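Local coordinates for 70 kDa protein (Xanthomonas sp., PDB 4B2N) that cleaves the polyisoprene of natural rubber with dioxygen, working processively as an oxygenase that carries two covalently bound c-type hemes, at residues S23-L28 with L346-Y351; D44-V49 with A65-L70; W292-K297 with N341-L346. All blocks are in the same frame, centred on the assembly; numbering follows the deposited sequence.

Contact 1 (S23-L28 with L346-Y351); sequences SIRSPL and LSPATY
Ser347 OG is gripped by two successive backbone N-H groups of the facing chain, so that one side-chain oxygen holds two consecutive main-chain donors. The shorter of the two bonds brings Arg25 N to 2.8 Å from Ser347 OG, with an N-H...O angle of 165°. Ser26 N reaches the same OG at 3.2 Å and is almost as straight. The hydroxyl gets there because OG lies anti to its own carbonyl carbon, beside the backbone N (chi1 -51°), while CB of Ser347 rests 3.4 Å from Ser23 O. Next to this grip Ser26 CB lies against the carbonyl Leu346 O, and Arg25 CB meets Pro348 CD at 4.0 Å. The Arg25 chain then bends and carries its guanidinium off to other partners, among them Asp20 O.

Further along, the segments run in roughly opposite directions and are joined by solvent. One water donates to both Ser23 O and Pro348 O, at 2.6 Å from the former, and a second links Ser23 OG with Thr350 OG1. Thr350 CG2 packs on Ser23 CA.

The contact ties the N-terminal arm to the loop that follows helix 333-345. Ser26 is the N-cap of helix 27-32: its OG makes a weak bond to Met29 N and a stronger one to Ile344 O at the end of helix 333-345. The two N-H groups held by Ser347 immediately precede helix 27-32, so Ser347 OG holds the approach to that helix, Ser26 OG caps it weakly, and the polar links of the outer end run through water.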
loop_
_atom_site.group_PDB
_atom_site.type_symbol
_atom_site.label_atom_id
_atom_site.label_comp_id
_atom_site.label_asym_id
_atom_site.label_seq_id
_atom_site.Cartn_x
_atom_site.Cartn_y
_atom_site.Cartn_z
ATOM N N SER A 23 14.043 17.657 -6.369
ATOM C CA SER A 23 13.359 17.780 -5.123
ATOM C C SER A 23 11.878 17.658 -5.441
ATOM O O SER A 23 11.064 17.150 -4.621
ATOM C CB SER A 23 13.623 19.183 -4.589
ATOM O OG SER A 23 14.852 19.177 -3.933
ATOM N N ILE A 24 11.528 18.276 -6.568
ATOM C CA ILE A 24 10.151 18.286 -7.028
ATOM C C ILE A 24 10.112 17.320 -8.195
ATOM O O ILE A 24 10.657 17.576 -9.231
ATOM C CB ILE A 24 9.657 19.683 -7.428
ATOM C CG1 ILE A 24 9.952 20.662 -6.302
ATOM C CG2 ILE A 24 8.114 19.636 -7.682
ATOM C CD1 ILE A 24 9.633 22.102 -6.731
ATOM N N ARG A 25 9.422 16.198 -7.997
ATOM C CA ARG A 25 9.320 15.169 -9.000
ATOM C C ARG A 25 7.897 15.081 -9.651
ATOM O O ARG A 25 7.715 15.042 -10.886
ATOM C CB ARG A 25 9.686 13.856 -8.276
ATOM C CG ARG A 25 9.928 12.752 -9.252
ATOM C CD ARG A 25 11.142 13.077 -10.071
ATOM N NE ARG A 25 12.387 12.785 -9.381
ATOM C CZ ARG A 25 13.555 12.830 -10.014
ATOM N NH1 ARG A 25 13.570 13.155 -11.307
ATOM N NH2 ARG A 25 14.680 12.530 -9.382
ATOM N N SER A 26 6.880 15.091 -8.808
ATOM C CA SER A 26 5.489 15.082 -9.228
ATOM C C SER A 26 5.288 16.034 -10.398
ATOM O O SER A 26 5.543 17.201 -10.269
ATOM C CB SER A 26 4.647 15.633 -8.047
ATOM O OG SER A 26 3.359 15.909 -8.584
ATOM N N PRO A 27 4.814 15.565 -11.551
ATOM C CA PRO A 27 4.768 16.476 -12.736
ATOM C C PRO A 27 3.832 17.706 -12.640
ATOM O O PRO A 27 4.159 18.773 -13.093
ATOM C CB PRO A 27 4.316 15.549 -13.855
ATOM C CG PRO A 27 4.858 14.220 -13.455
ATOM C CD PRO A 27 4.698 14.133 -11.938
ATOM N N LEU A 28 2.690 17.544 -12.023
ATOM C CA LEU A 28 1.834 18.672 -11.726
ATOM C C LEU A 28 2.513 19.675 -10.796
ATOM O O LEU A 28 2.325 20.864 -10.976
ATOM C CB LEU A 28 0.491 18.200 -11.092
ATOM C CG LEU A 28 -0.618 17.843 -12.130
ATOM C CD1 LEU A 28 -0.166 16.862 -13.220
ATOM C CD2 LEU A 28 -1.864 17.270 -11.499
ATOM N N LEU A 346 2.850 14.545 -4.214
ATOM C CA LEU A 346 4.018 14.161 -3.401
ATOM C C LEU A 346 5.232 13.922 -4.293
ATOM O O LEU A 346 5.069 13.440 -5.433
ATOM C CB LEU A 346 3.736 12.857 -2.596
ATOM C CG LEU A 346 2.724 12.998 -1.486
ATOM C CD1 LEU A 346 2.575 11.635 -0.830
ATOM C CD2 LEU A 346 3.195 14.077 -0.530
ATOM N N SER A 347 6.419 14.270 -3.782
ATOM C CA SER A 347 7.688 13.769 -4.320
ATOM C C SER A 347 8.458 13.019 -3.231
ATOM O O SER A 347 8.442 13.389 -2.071
ATOM C CB SER A 347 8.560 14.939 -4.892
ATOM O OG SER A 347 7.742 15.713 -5.799
ATOM N N PRO A 348 9.254 12.031 -3.635
ATOM C CA PRO A 348 10.108 11.336 -2.681
ATOM C C PRO A 348 11.190 12.197 -2.050
ATOM O O PRO A 348 11.680 13.159 -2.687
ATOM C CB PRO A 348 10.823 10.266 -3.558
ATOM C CG PRO A 348 10.017 10.173 -4.762
ATOM C CD PRO A 348 9.432 11.545 -5.023
ATOM N N ALA A 349 11.591 11.845 -0.818
ATOM C CA ALA A 349 12.820 12.413 -0.212
ATOM C C ALA A 349 14.029 12.179 -1.116
ATOM O O ALA A 349 14.116 11.135 -1.837
ATOM C CB ALA A 349 13.097 11.734 1.141
ATOM N N THR A 350 14.952 13.146 -1.095
ATOM C CA THR A 350 16.162 13.028 -1.894
ATOM C C THR A 350 17.246 12.406 -1.036
ATOM O O THR A 350 17.267 12.533 0.183
ATOM C CB THR A 350 16.667 14.396 -2.442
ATOM O OG1 THR A 350 16.900 15.272 -1.325
ATOM C CG2 THR A 350 15.660 15.011 -3.401
ATOM N N TYR A 351 18.156 11.712 -1.672
ATOM C CA TYR A 351 19.108 10.865 -0.961
ATOM C C TYR A 351 20.021 11.746 -0.149
ATOM O O TYR A 351 20.499 12.728 -0.709
ATOM C CB TYR A 351 19.914 10.168 -2.009
ATOM C CG TYR A 351 20.913 9.222 -1.445
ATOM C CD1 TYR A 351 20.508 7.956 -0.991
ATOM C CD2 TYR A 351 22.283 9.552 -1.413
ATOM C CE1 TYR A 351 21.413 7.060 -0.451
ATOM C CE2 TYR A 351 23.211 8.632 -0.926
ATOM C CZ TYR A 351 22.770 7.395 -0.461
ATOM O OH TYR A 351 23.683 6.491 0.019
HETATM O O HOH W 1 11.453 15.841 -2.399
HETATM O O HOH W 2 15.685 17.888 -1.674
#

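Contact 2 (D44-V49 with A65-L70); sequences DPRSLV and AYFVDL
Phe67 lays its ring beside the backbone of Ser47, whose CA stands over one face in a CH-pi contact, 3.9 Å from the ring centroid and offset toward the rim. Ser47 CB comes close to Phe67 CE2, and Arg46 CB flanks the ring's other side atom, CD1. CG stands anti to the backbone N, beside the carbonyl carbon (chi1 -169°), which sets the root of the ring next to Arg46 O; Phe67 CB lies 3.1 Å from that oxygen. Beside it the backbones join through Phe67 N, which donates to Val49 O at 2.9 Å. The same Val49 O sits at the edge of the Tyr66 ring, near its plane, and Val49 CG1 packs on Tyr66 CD1 at 3.8 Å, the two side chains crossing at about a right angle.

What presents this surface is a short 3-10 turn, residues 45-48, opened by an Asx turn in which Asp44 OD1 accepts from Arg46 N. Both segments belong to the long loop region between helix 27-32 and helix 88-104. Asp44 O takes both Ser47 N and Ser47 OG, the hydroxyl approaching in the carbonyl plane at 2.6 Å.

Arg46 folds back on the same aspartate and grips it side-on in a salt bridge. NE meets OD1 of Asp44 on its syn lone pair at 3.0 Å, while NH2 reaches Asp44 OD2 from above the carboxylate plane. Phe67 CE1 lies over one face of this guanidinium. Beyond it, Arg46 NH1 makes weak bonds to the carbonyls of two heme-binding residues, Arg294 O and Lys297 O, while Ala65 O accepts from Thr298 OG1.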
loop_
_atom_site.group_PDB
_atom_site.type_symbol
_atom_site.label_atom_id
_atom_site.label_comp_id
_atom_site.label_asym_id
_atom_site.label_seq_id
_atom_site.Cartn_x
_atom_site.Cartn_y
_atom_site.Cartn_z
ATOM N N ASP A 44 -1.302 15.459 -16.810
ATOM C CA ASP A 44 -0.862 14.381 -15.882
ATOM C C ASP A 44 -0.316 13.318 -16.806
ATOM O O ASP A 44 -1.070 12.738 -17.531
ATOM C CB ASP A 44 -2.082 13.856 -15.134
ATOM C CG ASP A 44 -1.827 12.556 -14.376
ATOM O OD1 ASP A 44 -0.634 12.138 -14.284
ATOM O OD2 ASP A 44 -2.847 11.895 -13.990
ATOM N N PRO A 45 1.010 13.090 -16.822
ATOM C CA PRO A 45 1.497 12.174 -17.834
ATOM C C PRO A 45 0.951 10.740 -17.815
ATOM O O PRO A 45 0.977 10.050 -18.869
ATOM C CB PRO A 45 3.014 12.191 -17.638
ATOM C CG PRO A 45 3.258 13.571 -17.029
ATOM C CD PRO A 45 2.107 13.686 -16.047
ATOM N N ARG A 46 0.547 10.258 -16.622
ATOM C CA ARG A 46 -0.139 8.976 -16.513
ATOM C C ARG A 46 -1.320 8.913 -17.456
ATOM O O ARG A 46 -1.636 7.838 -17.932
ATOM C CB ARG A 46 -0.650 8.806 -15.066
ATOM C CG ARG A 46 0.527 8.856 -14.101
ATOM C CD ARG A 46 0.078 8.763 -12.662
ATOM N NE ARG A 46 -1.000 9.754 -12.441
ATOM C CZ ARG A 46 -1.882 9.690 -11.466
ATOM N NH1 ARG A 46 -1.793 8.714 -10.576
ATOM N NH2 ARG A 46 -2.886 10.552 -11.475
ATOM N N SER A 47 -1.965 10.044 -17.751
ATOM C CA SER A 47 -3.211 10.015 -18.489
ATOM C C SER A 47 -2.860 9.891 -19.984
ATOM O O SER A 47 -3.737 9.597 -20.792
ATOM C CB SER A 47 -4.038 11.287 -18.243
ATOM O OG SER A 47 -3.304 12.393 -18.788
ATOM N N LEU A 48 -1.577 10.028 -20.322
ATOM C CA LEU A 48 -1.156 9.871 -21.722
ATOM C C LEU A 48 -0.999 8.402 -22.084
ATOM O O LEU A 48 -0.816 8.048 -23.277
ATOM C CB LEU A 48 0.154 10.634 -21.992
ATOM C CG LEU A 48 0.042 12.154 -21.750
ATOM C CD1 LEU A 48 1.440 12.699 -21.840
ATOM C CD2 LEU A 48 -0.858 12.930 -22.709
ATOM N N VAL A 49 -1.012 7.527 -21.081
ATOM C CA VAL A 49 -0.682 6.102 -21.333
ATOM C C VAL A 49 -1.950 5.333 -21.699
ATOM O O VAL A 49 -2.587 4.689 -20.874
ATOM C CB VAL A 49 0.088 5.472 -20.164
ATOM C CG1 VAL A 49 0.480 4.047 -20.462
ATOM C CG2 VAL A 49 1.312 6.355 -19.813
ATOM N N ALA A 65 0.194 -1.186 -19.192
ATOM C CA ALA A 65 -0.849 -0.981 -18.184
ATOM C C ALA A 65 -1.418 0.413 -18.389
ATOM O O ALA A 65 -0.813 1.420 -17.943
ATOM C CB ALA A 65 -0.275 -1.131 -16.785
ATOM N N TYR A 66 -2.575 0.459 -19.063
ATOM C CA TYR A 66 -3.073 1.720 -19.506
ATOM C C TYR A 66 -3.890 2.381 -18.451
ATOM O O TYR A 66 -4.609 1.704 -17.711
ATOM C CB TYR A 66 -3.868 1.624 -20.793
ATOM C CG TYR A 66 -3.062 1.103 -21.964
ATOM C CD1 TYR A 66 -1.858 1.697 -22.339
ATOM C CD2 TYR A 66 -3.487 0.004 -22.689
ATOM C CE1 TYR A 66 -1.103 1.203 -23.428
ATOM C CE2 TYR A 66 -2.723 -0.495 -23.767
ATOM C CZ TYR A 66 -1.552 0.139 -24.143
ATOM O OH TYR A 66 -0.771 -0.333 -25.202
ATOM N N PHE A 67 -3.795 3.704 -18.432
ATOM C CA PHE A 67 -4.646 4.565 -17.654
ATOM C C PHE A 67 -6.071 4.509 -18.181
ATOM O O PHE A 67 -6.264 4.490 -19.375
ATOM C CB PHE A 67 -4.126 5.973 -17.805
ATOM C CG PHE A 67 -4.729 6.967 -16.875
ATOM C CD1 PHE A 67 -4.269 7.081 -15.515
ATOM C CD2 PHE A 67 -5.757 7.761 -17.306
ATOM C CE1 PHE A 67 -4.807 8.027 -14.644
ATOM C CE2 PHE A 67 -6.261 8.765 -16.464
ATOM C CZ PHE A 67 -5.797 8.883 -15.111
ATOM N N VAL A 68 -7.078 4.528 -17.299
ATOM C CA VAL A 68 -8.463 4.628 -17.736
ATOM C C VAL A 68 -9.067 5.876 -17.123
ATOM O O VAL A 68 -9.060 6.049 -15.888
ATOM C CB VAL A 68 -9.345 3.408 -17.318
ATOM C CG1 VAL A 68 -10.808 3.696 -17.697
ATOM C CG2 VAL A 68 -8.855 2.188 -18.041
ATOM N N ASP A 69 -9.597 6.727 -17.973
ATOM C CA ASP A 69 -10.129 8.006 -17.542
ATOM C C ASP A 69 -11.578 7.778 -17.147
ATOM O O ASP A 69 -12.415 7.513 -17.991
ATOM C CB ASP A 69 -9.945 9.051 -18.660
ATOM C CG ASP A 69 -10.493 10.422 -18.272
ATOM O OD1 ASP A 69 -11.154 10.559 -17.208
ATOM O OD2 ASP A 69 -10.316 11.356 -19.060
ATOM N N LEU A 70 -11.881 7.812 -15.840
ATOM C CA LEU A 70 -13.262 7.631 -15.390
ATOM C C LEU A 70 -14.093 8.916 -15.418
ATOM O O LEU A 70 -15.353 8.878 -15.377
ATOM C CB LEU A 70 -13.304 7.113 -13.903
ATOM C CG LEU A 70 -12.504 5.800 -13.835
ATOM C CD1 LEU A 70 -12.239 5.420 -12.372
ATOM C CD2 LEU A 70 -13.187 4.675 -14.662
#

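Contact 3 (W292-K297 with N341-L346); sequences WARAFK and NFLISL. With HEC (heme c), chain C.
Arg294, which crosses Leu343 obliquely with its aliphatic part, has heme c propionate oxygen O2A at the edge of its guanidinium, in the plane; another flat group, the Phe296 ring, has a water at its edge, in plane. The setting is a 3-10 turn, residues 292-296, packed on the C-terminal end of helix 333-345, and together they line the pocket of the heme c whose iron is bound axially by His195. Arg294 NH2 donates to O2A at 3.0 Å with an N-H...O angle of 162°, and Lys297 NZ reaches the same O2A at 2.8 Å. Two basic groups on one oxygen probably offset much of the propionate's charge in this buried place. The rotation of the guanidinium is fixed by further partners, NH2 also bonding Arg299 O and NH1 bonding Ser308 OG.

Arg294 CG is anti to the backbone N (chi1 -177°), which lays it 4.1 Å from Leu343 CB before the chain bends toward the heme. The direct side-chain packing is otherwise apolar. Ala295 CB touches Ile344 CG2 and comes to 3.5 Å from the carbonyl Ile344 O, while Leu346 CB sits 3.7 Å from Trp292 CA.

Between the backbones water does the polar work. One molecule accepts from Ala295 N at 3.0 Å and lies close to both Leu343 O and Leu346 O. Another sits between Trp292 O and Leu346 O, two acceptors that cannot bond each other directly, although more acceptors lie within reach of each water than it has protons. On the heme side, Leu343 CD1 ends 3.8 Å from the methyl carbon CMA of the porphyrin.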
loop_
_atom_site.group_PDB
_atom_site.type_symbol
_atom_site.label_atom_id
_atom_site.label_comp_id
_atom_site.label_asym_id
_atom_site.label_seq_id
_atom_site.Cartn_x
_atom_site.Cartn_y
_atom_site.Cartn_z
ATOM N N TRP A 292 4.548 8.284 -2.444
ATOM C CA TRP A 292 5.258 9.449 -2.954
ATOM C C TRP A 292 5.658 9.347 -4.420
ATOM O O TRP A 292 6.287 10.264 -4.910
ATOM C CB TRP A 292 6.435 9.862 -2.053
ATOM C CG TRP A 292 7.579 8.875 -1.902
ATOM C CD1 TRP A 292 7.970 7.834 -2.761
ATOM C CD2 TRP A 292 8.596 8.939 -0.885
ATOM N NE1 TRP A 292 9.129 7.210 -2.300
ATOM C CE2 TRP A 292 9.582 7.871 -1.191
ATOM C CE3 TRP A 292 8.809 9.775 0.245
ATOM C CZ2 TRP A 292 10.662 7.631 -0.373
ATOM C CZ3 TRP A 292 9.926 9.534 1.009
ATOM C CH2 TRP A 292 10.859 8.527 0.666
ATOM N N ALA A 293 5.281 8.249 -5.094
ATOM C CA ALA A 293 5.453 8.062 -6.541
ATOM C C ALA A 293 4.108 7.747 -7.209
ATOM O O ALA A 293 4.042 7.369 -8.358
ATOM C CB ALA A 293 6.514 6.974 -6.829
ATOM N N ARG A 294 3.019 8.027 -6.506
ATOM C CA ARG A 294 1.720 7.872 -7.063
ATOM C C ARG A 294 1.593 8.581 -8.408
ATOM O O ARG A 294 0.838 8.137 -9.243
ATOM C CB ARG A 294 0.676 8.458 -6.083
ATOM C CG ARG A 294 -0.776 8.276 -6.539
ATOM C CD ARG A 294 -1.458 7.156 -5.764
ATOM N NE ARG A 294 -0.885 5.867 -6.211
ATOM C CZ ARG A 294 -1.241 5.276 -7.352
ATOM N NH1 ARG A 294 -2.180 5.845 -8.098
ATOM N NH2 ARG A 294 -0.698 4.095 -7.729
ATOM N N ALA A 295 2.332 9.675 -8.574
ATOM C CA ALA A 295 2.175 10.609 -9.699
ATOM C C ALA A 295 2.714 9.962 -10.968
ATOM O O ALA A 295 2.618 10.549 -12.057
ATOM C CB ALA A 295 2.990 11.903 -9.416
ATOM N N PHE A 296 3.377 8.812 -10.821
ATOM C CA PHE A 296 3.988 8.121 -11.967
ATOM C C PHE A 296 3.349 6.792 -12.322
ATOM O O PHE A 296 3.698 6.110 -13.315
ATOM C CB PHE A 296 5.519 7.982 -11.742
ATOM C CG PHE A 296 6.202 9.298 -11.726
ATOM C CD1 PHE A 296 6.593 9.885 -12.924
ATOM C CD2 PHE A 296 6.409 9.977 -10.547
ATOM C CE1 PHE A 296 7.220 11.154 -12.930
ATOM C CE2 PHE A 296 7.028 11.212 -10.531
ATOM C CZ PHE A 296 7.441 11.794 -11.719
ATOM N N LYS A 297 2.351 6.436 -11.560
ATOM C CA LYS A 297 1.762 5.110 -11.710
ATOM C C LYS A 297 0.406 5.201 -12.346
ATOM O O LYS A 297 -0.535 5.756 -11.761
ATOM C CB LYS A 297 1.730 4.414 -10.338
ATOM C CG LYS A 297 3.151 4.187 -9.852
ATOM C CD LYS A 297 3.241 3.730 -8.384
ATOM C CE LYS A 297 3.068 2.195 -8.324
ATOM N NZ LYS A 297 3.214 1.745 -6.866
ATOM N N ASN A 341 -5.391 13.608 -4.799
ATOM C CA ASN A 341 -4.608 14.759 -5.195
ATOM C C ASN A 341 -3.436 15.100 -4.275
ATOM O O ASN A 341 -2.423 15.459 -4.763
ATOM C CB ASN A 341 -5.479 15.967 -5.383
ATOM C CG ASN A 341 -6.333 15.854 -6.621
ATOM O OD1 ASN A 341 -5.941 15.180 -7.614
ATOM N ND2 ASN A 341 -7.518 16.429 -6.563
ATOM N N PHE A 342 -3.579 15.016 -2.949
ATOM C CA PHE A 342 -2.404 15.158 -2.124
ATOM C C PHE A 342 -1.360 14.078 -2.544
ATOM O O PHE A 342 -0.183 14.388 -2.742
ATOM C CB PHE A 342 -2.770 15.012 -0.622
ATOM C CG PHE A 342 -1.567 15.055 0.277
ATOM C CD1 PHE A 342 -0.668 16.137 0.197
ATOM C CD2 PHE A 342 -1.359 14.043 1.203
ATOM C CE1 PHE A 342 0.447 16.150 1.045
ATOM C CE2 PHE A 342 -0.289 14.069 2.087
ATOM C CZ PHE A 342 0.630 15.120 1.966
ATOM N N LEU A 343 -1.774 12.813 -2.645
ATOM C CA LEU A 343 -0.788 11.729 -3.018
ATOM C C LEU A 343 -0.088 12.035 -4.332
ATOM O O LEU A 343 1.135 11.842 -4.475
ATOM C CB LEU A 343 -1.521 10.360 -3.130
ATOM C CG LEU A 343 -2.342 9.996 -1.869
ATOM C CD1 LEU A 343 -2.872 8.566 -1.965
ATOM C CD2 LEU A 343 -1.380 10.047 -0.677
ATOM N N ILE A 344 -0.840 12.532 -5.311
ATOM C CA ILE A 344 -0.204 12.854 -6.642
ATOM C C ILE A 344 0.700 14.086 -6.470
ATOM O O ILE A 344 1.584 14.299 -7.276
ATOM C CB ILE A 344 -1.283 13.264 -7.661
ATOM C CG1 ILE A 344 -2.150 12.089 -8.064
ATOM C CG2 ILE A 344 -0.685 13.837 -8.924
ATOM C CD1 ILE A 344 -3.378 12.705 -8.776
ATOM N N SER A 345 0.517 14.882 -5.414
ATOM C CA SER A 345 1.333 16.127 -5.285
ATOM C C SER A 345 2.671 15.791 -4.676
ATOM O O SER A 345 3.531 16.657 -4.619
ATOM C CB SER A 345 0.604 17.169 -4.393
ATOM O OG SER A 345 0.711 16.771 -3.031
ATOM N N LEU A 346 2.850 14.545 -4.214
ATOM C CA LEU A 346 4.018 14.161 -3.401
ATOM C C LEU A 346 5.232 13.922 -4.293
ATOM O O LEU A 346 5.069 13.440 -5.433
ATOM C CB LEU A 346 3.736 12.857 -2.596
ATOM C CG LEU A 346 2.724 12.998 -1.486
ATOM C CD1 LEU A 346 2.575 11.635 -0.830
ATOM C CD2 LEU A 346 3.195 14.077 -0.530
HETATM FE FE HEC C . -3.348 1.524 1.459
HETATM C CHA HEC C . -2.451 0.227 -1.654
HETATM C CHB HEC C . -4.386 4.512 -0.076
HETATM C CHC HEC C . -4.927 2.632 4.408
HETATM C CHD HEC C . -1.836 -1.028 3.047
HETATM N NA HEC C . -3.451 2.204 -0.362
HETATM C C1A HEC C . -2.882 1.610 -1.529
HETATM C C2A HEC C . -2.838 2.510 -2.671
HETATM C C3A HEC C . -3.398 3.755 -2.260
HETATM C C4A HEC C . -3.733 3.539 -0.847
HETATM C CMA HEC C . -3.519 5.024 -3.079
HETATM C CAA HEC C . -2.301 2.244 -4.101
HETATM C CBA HEC C . -0.780 2.383 -4.016
HETATM C CGA HEC C . -0.086 1.973 -5.302
HETATM O O1A HEC C . -0.399 0.902 -5.927
HETATM O O2A HEC C . 0.844 2.719 -5.620
HETATM N NB HEC C . -4.492 3.140 1.975
HETATM C C1B HEC C . -4.731 4.271 1.302
HETATM C C2B HEC C . -5.524 5.274 1.996
HETATM C C3B HEC C . -5.697 4.723 3.284
HETATM C C4B HEC C . -4.978 3.456 3.206
HETATM C CMB HEC C . -5.957 6.529 1.351
HETATM C CAB HEC C . -6.482 5.242 4.461
HETATM C CBB HEC C . -7.880 5.363 4.238
HETATM N NC HEC C . -3.414 1.007 3.372
HETATM C C1C HEC C . -4.082 1.465 4.493
HETATM C C2C HEC C . -3.743 0.720 5.732
HETATM C C3C HEC C . -2.852 -0.371 5.281
HETATM C C4C HEC C . -2.688 -0.164 3.844
HETATM C CMC HEC C . -4.329 1.042 7.103
HETATM C CAC HEC C . -2.231 -1.473 6.083
HETATM C CBC HEC C . -3.019 -2.090 7.059
HETATM N ND HEC C . -2.346 -0.116 0.787
HETATM C C1D HEC C . -1.812 -1.039 1.585
HETATM C C2D HEC C . -1.133 -2.081 0.885
HETATM C C3D HEC C . -1.328 -1.716 -0.483
HETATM C C4D HEC C . -2.115 -0.489 -0.435
HETATM C CMD HEC C . -0.390 -3.272 1.374
HETATM C CAD HEC C . -0.913 -2.558 -1.638
HETATM C CBD HEC C . -2.099 -3.599 -1.631
HETATM C CGD HEC C . -1.839 -4.665 -2.671
HETATM O O1D HEC C . -1.427 -5.803 -2.332
HETATM O O2D HEC C . -1.968 -4.300 -3.888
HETATM O O HOH W 3 6.459 11.898 -7.232
HETATM O O HOH W 4 3.317 11.167 -6.162
#

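Overall arrangement
Contact 3 is wholly buried and lies nearest the centre of the chain, whereas contacts 1 and 2 are partly buried and further out. Contacts 1 and 3 share Leu346 and the end of helix 333-345, where Ser26 OG meets Ile344 O; Pro348 also packs against the Trp292 indole. Contact 2 reaches contact 1 through Pro27 on Pro45, and contact 3 through Arg46, which lies against the carbonyls of Arg294, Ala295 and Lys297. The chemistry differs too: backbone-to-serine bonds and water bridges in the partly buried contact 1, an aromatic ring beside an internal ion pair in contact 2, and apolar packing, enclosed waters and basic groups turned to a heme propionate in contact 3.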